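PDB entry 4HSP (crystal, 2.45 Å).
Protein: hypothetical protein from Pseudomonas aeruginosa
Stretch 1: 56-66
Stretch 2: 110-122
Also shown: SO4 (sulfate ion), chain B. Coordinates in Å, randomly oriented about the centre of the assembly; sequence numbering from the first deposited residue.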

# COMPACT_ATOMS: atom_id res chain seq x y z
N GLU A 56 0.23 9.79 -31.32
CA GLU A 56 0.86 8.74 -30.51
C GLU A 56 1.50 9.51 -29.37
O GLU A 56 2.41 10.30 -29.61
N ALA A 57 0.97 9.39 -28.16
CA ALA A 57 1.47 10.19 -27.03
C ALA A 57 2.01 9.34 -25.88
O ALA A 57 1.78 8.14 -25.83
N LYS A 58 2.73 9.98 -24.96
CA LYS A 58 3.34 9.39 -23.77
C LYS A 58 3.14 10.38 -22.62
O LYS A 58 3.52 11.55 -22.71
N LEU A 59 2.49 9.94 -21.57
CA LEU A 59 2.18 10.82 -20.45
C LEU A 59 2.46 10.12 -19.11
O LEU A 59 2.18 8.92 -19.01
N PRO A 60 3.05 10.81 -18.09
CA PRO A 60 3.25 10.15 -16.78
C PRO A 60 2.04 10.36 -15.86
O PRO A 60 1.30 11.33 -16.02
N GLY A 61 1.86 9.48 -14.90
CA GLY A 61 0.75 9.64 -13.97
C GLY A 61 0.47 8.46 -13.06
O GLY A 61 1.22 7.50 -13.03
N TYR A 62 -0.61 8.57 -12.28
CA TYR A 62 -1.05 7.55 -11.34
C TYR A 62 -2.30 6.88 -11.87
O TYR A 62 -3.08 7.49 -12.60
N ILE A 63 -2.47 5.59 -11.56
CA ILE A 63 -3.58 4.79 -12.07
C ILE A 63 -4.71 4.60 -11.04
O ILE A 63 -4.44 4.18 -9.91
N VAL A 64 -5.95 5.01 -11.44
CA VAL A 64 -7.22 4.85 -10.74
C VAL A 64 -7.94 3.71 -11.47
O VAL A 64 -8.51 3.95 -12.54
N PRO A 65 -7.88 2.46 -10.95
CA PRO A 65 -8.47 1.33 -11.68
C PRO A 65 -9.98 1.40 -11.82
O PRO A 65 -10.67 1.85 -10.89
N LEU A 66 -10.49 0.94 -12.98
CA LEU A 66 -11.92 0.97 -13.28
C LEU A 66 -12.47 -0.40 -13.64
O LEU A 66 -13.66 -0.63 -13.46
N GLU A 110 0.95 -3.21 -7.68
CA GLU A 110 1.92 -2.18 -7.99
C GLU A 110 1.34 -0.81 -8.49
O GLU A 110 2.01 -0.11 -9.23
N LEU A 111 0.17 -0.38 -7.97
CA LEU A 111 -0.46 0.90 -8.35
C LEU A 111 -0.15 2.05 -7.39
O LEU A 111 -0.78 3.11 -7.47
N TYR A 112 0.84 1.87 -6.51
CA TYR A 112 1.31 2.84 -5.51
C TYR A 112 2.34 3.77 -6.15
O TYR A 112 2.69 4.81 -5.60
N GLN A 113 2.86 3.37 -7.31
CA GLN A 113 3.90 4.09 -8.04
C GLN A 113 3.33 4.76 -9.28
O GLN A 113 2.27 4.32 -9.77
N PRO A 114 4.03 5.80 -9.83
CA PRO A 114 3.56 6.38 -11.08
C PRO A 114 4.01 5.51 -12.25
O PRO A 114 4.91 4.67 -12.10
N PHE A 115 3.37 5.70 -13.39
CA PHE A 115 3.66 5.00 -14.63
C PHE A 115 3.78 5.94 -15.80
O PHE A 115 3.33 7.06 -15.72
N TRP A 116 4.39 5.45 -16.89
CA TRP A 116 4.42 6.02 -18.23
C TRP A 116 3.35 5.27 -19.03
O TRP A 116 3.38 4.04 -19.09
N VAL A 117 2.36 5.98 -19.57
CA VAL A 117 1.33 5.39 -20.43
C VAL A 117 1.56 5.92 -21.87
O VAL A 117 1.44 7.12 -22.12
N GLU A 118 1.90 5.02 -22.80
CA GLU A 118 2.10 5.31 -24.23
C GLU A 118 0.99 4.70 -25.03
O GLU A 118 0.63 3.55 -24.77
N GLY A 119 0.54 5.39 -26.06
CA GLY A 119 -0.48 4.85 -26.96
C GLY A 119 -1.15 5.87 -27.84
O GLY A 119 -0.74 7.02 -27.87
N THR A 120 -2.19 5.47 -28.57
CA THR A 120 -2.97 6.36 -29.44
C THR A 120 -3.82 7.25 -28.54
O THR A 120 -4.56 6.76 -27.68
N PHE A 121 -3.68 8.56 -28.74
CA PHE A 121 -4.32 9.60 -27.95
C PHE A 121 -5.47 10.23 -28.71
O PHE A 121 -5.28 10.75 -29.80
N LYS A 122 -6.65 10.25 -28.10
CA LYS A 122 -7.90 10.78 -28.65
C LYS A 122 -8.50 11.88 -27.78
O LYS A 122 -8.53 11.76 -26.55

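Antiparallel strands illustrate a general principle: the backbone ladder fixes the register, and the register decides which side chains meet. Here residues 56-61 pair with 115-120, and pairs such as Leu59 N to Val117 O (3.1 Å) and Val117 N to Leu59 O (3.0 Å) set the spacing.

Before the ladder begins, the chain is irregular. Leu111 (chi1 m, chi2 t) points toward stretch 1, its CD2 lying 3.7 Å from Ile63 CG2 and its CD1 3.7 Å from Pro65 CG. Tyr112 and Gln113 point away, and Gln113 NE2 instead donates to Glu110 O at 2.9 Å. A water spans the gap where direct pairing has lapsed, accepting from Ile63 N, 3.0 Å from the water oxygen, and donating to the carbonyls of Leu111 and Gln113. Pro114 lays CB over a face of the Tyr62 ring, 3.7 Å from Tyr62 CZ; the tyrosine's m rotamer brings its ring to this proline.

Within the strand, the faces alternate. Phe115 (m) offers a ring face to Ile63, whose m,t conformation extends CD1 to 3.5 Å from Phe115 CD1. Trp116 (m) turns to the other face and is sandwiched: Pro60 CB lies 3.6 Å from Trp116 CZ3, while the all-t Lys58 runs across the opposite ring face, placing its ammonium in a cation-pi position. Val117 (t) shares Phe115's side of the sheet; Glu118 (m) returns to that of Trp116, its CG 3.7 Å from Lys58 CG, an aliphatic contact.

Gly119, lacking a side chain, marks the corner, yet its backbone still pairs with Ala57. Beyond it, Thr120 (m) brings OG1 within 3.2 Å of Glu56 OE1, while the backbone N of Glu56 donates to sulfate O2 at 3.1 Å. Phe121 (t) closes the interface, its CB 3.8 Å from Ala57 CB, and Lys122 lies out of reach.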

# COMPACT_ATOMS: atom_id res chain seq x y z
CB GLU A 56 1.87 7.93 -31.36
CG GLU A 56 1.94 6.44 -31.05
CD GLU A 56 0.66 5.64 -31.24
OE1 GLU A 56 -0.15 5.98 -32.13
OE2 GLU A 56 0.48 4.64 -30.50
CB ALA A 57 0.37 11.12 -26.52
CB LYS A 58 4.82 9.09 -24.06
CG LYS A 58 5.66 8.56 -22.92
CD LYS A 58 7.13 8.75 -23.29
CE LYS A 58 8.07 8.01 -22.39
NZ LYS A 58 9.48 8.30 -22.75
CB LEU A 59 0.69 11.18 -20.59
CG LEU A 59 0.07 12.29 -19.78
CD1 LEU A 59 0.77 13.64 -19.97
CD2 LEU A 59 -1.40 12.42 -20.18
CB PRO A 60 4.49 10.86 -16.25
CG PRO A 60 4.35 12.28 -16.79
CD PRO A 60 3.49 12.23 -18.03
CB TYR A 62 -1.28 8.19 -9.94
CG TYR A 62 0.03 8.45 -9.23
CD1 TYR A 62 0.64 7.45 -8.48
CD2 TYR A 62 0.72 9.65 -9.41
CE1 TYR A 62 1.86 7.67 -7.84
CE2 TYR A 62 1.93 9.89 -8.75
CZ TYR A 62 2.50 8.89 -7.97
OH TYR A 62 3.71 9.06 -7.36
CB ILE A 63 -3.03 3.44 -12.55
CG1 ILE A 63 -2.09 3.64 -13.78
CG2 ILE A 63 -4.16 2.42 -12.80
CD1 ILE A 63 -1.40 2.30 -14.29
CB VAL A 64 -8.07 6.15 -10.65
CG1 VAL A 64 -9.34 5.90 -9.84
CG2 VAL A 64 -7.27 7.29 -10.03
CB PRO A 65 -8.05 0.11 -10.86
CG PRO A 65 -7.71 0.62 -9.54
CD PRO A 65 -7.22 2.01 -9.71
CB LEU A 66 -12.21 1.93 -14.45
CG LEU A 66 -11.95 3.41 -14.24
CD1 LEU A 66 -12.23 4.16 -15.50
CD2 LEU A 66 -12.78 3.97 -13.12
CB GLU A 110 2.98 -2.74 -8.97
CG GLU A 110 2.48 -3.27 -10.31
CD GLU A 110 3.56 -3.64 -11.32
OE1 GLU A 110 4.76 -3.40 -11.04
OE2 GLU A 110 3.20 -4.13 -12.41
CB LEU A 111 -1.98 0.76 -8.50
CG LEU A 111 -2.52 -0.22 -9.56
CD1 LEU A 111 -4.05 -0.16 -9.63
CD2 LEU A 111 -1.94 0.05 -10.94
CB TYR A 112 1.95 2.08 -4.30
CG TYR A 112 3.15 1.22 -4.69
CD1 TYR A 112 2.97 -0.04 -5.26
CD2 TYR A 112 4.45 1.71 -4.59
CE1 TYR A 112 4.06 -0.79 -5.72
CE2 TYR A 112 5.55 0.96 -5.03
CZ TYR A 112 5.35 -0.28 -5.60
OH TYR A 112 6.41 -1.04 -6.03
CB GLN A 113 5.03 3.10 -8.43
CG GLN A 113 4.68 2.14 -9.55
CD GLN A 113 5.55 0.93 -9.54
OE1 GLN A 113 6.77 0.99 -9.69
NE2 GLN A 113 4.93 -0.21 -9.36
CB PRO A 114 4.21 7.77 -11.10
CG PRO A 114 5.38 7.67 -10.18
CD PRO A 114 5.33 6.39 -9.43
CB PHE A 115 2.53 4.01 -14.95
CG PHE A 115 2.44 2.83 -14.03
CD1 PHE A 115 1.77 2.91 -12.82
CD2 PHE A 115 3.01 1.61 -14.39
CE1 PHE A 115 1.70 1.82 -11.96
CE2 PHE A 115 2.94 0.52 -13.53
CZ PHE A 115 2.29 0.63 -12.32
CB TRP A 116 5.81 5.88 -18.91
CG TRP A 116 6.85 6.83 -18.39
CD1 TRP A 116 7.91 6.53 -17.59
CD2 TRP A 116 6.87 8.25 -18.58
NE1 TRP A 116 8.57 7.68 -17.22
CE2 TRP A 116 7.95 8.75 -17.82
CE3 TRP A 116 6.08 9.15 -19.31
CZ2 TRP A 116 8.29 10.11 -17.81
CZ3 TRP A 116 6.40 10.50 -19.29
CH2 TRP A 116 7.47 10.97 -18.51
CB VAL A 117 -0.14 5.63 -19.96
CG1 VAL A 117 -1.11 5.01 -20.95
CG2 VAL A 117 -0.38 5.09 -18.55
CB GLU A 118 3.44 4.72 -24.73
CG GLU A 118 4.67 5.13 -23.92
CD GLU A 118 5.97 4.48 -24.34
OE1 GLU A 118 6.08 4.05 -25.51
OE2 GLU A 118 6.90 4.42 -23.49
CB THR A 120 -3.79 5.55 -30.46
OG1 THR A 120 -2.92 4.64 -31.14
CG2 THR A 120 -4.52 6.45 -31.48
CB PHE A 121 -3.26 10.65 -27.58
CG PHE A 121 -3.66 11.61 -26.49
CD1 PHE A 121 -3.55 11.24 -25.15
CD2 PHE A 121 -4.12 12.88 -26.78
CE1 PHE A 121 -3.89 12.14 -24.14
CE2 PHE A 121 -4.50 13.76 -25.77
CZ PHE A 121 -4.35 13.40 -24.45
CB LYS A 122 -8.96 9.65 -28.74
CG LYS A 122 -9.03 8.86 -30.02
CD LYS A 122 -10.37 8.10 -30.03
CE LYS A 122 -11.37 8.67 -31.02
NZ LYS A 122 -11.86 10.03 -30.65
S SO4 B . 1.50 11.22 -34.92
O1 SO4 B . 2.23 9.95 -34.87
O2 SO4 B . 1.39 11.66 -33.54
O3 SO4 B . 2.22 12.27 -35.65
O4 SO4 B . 0.18 10.99 -35.52
O HOH W 1 -0.29 4.24 -10.00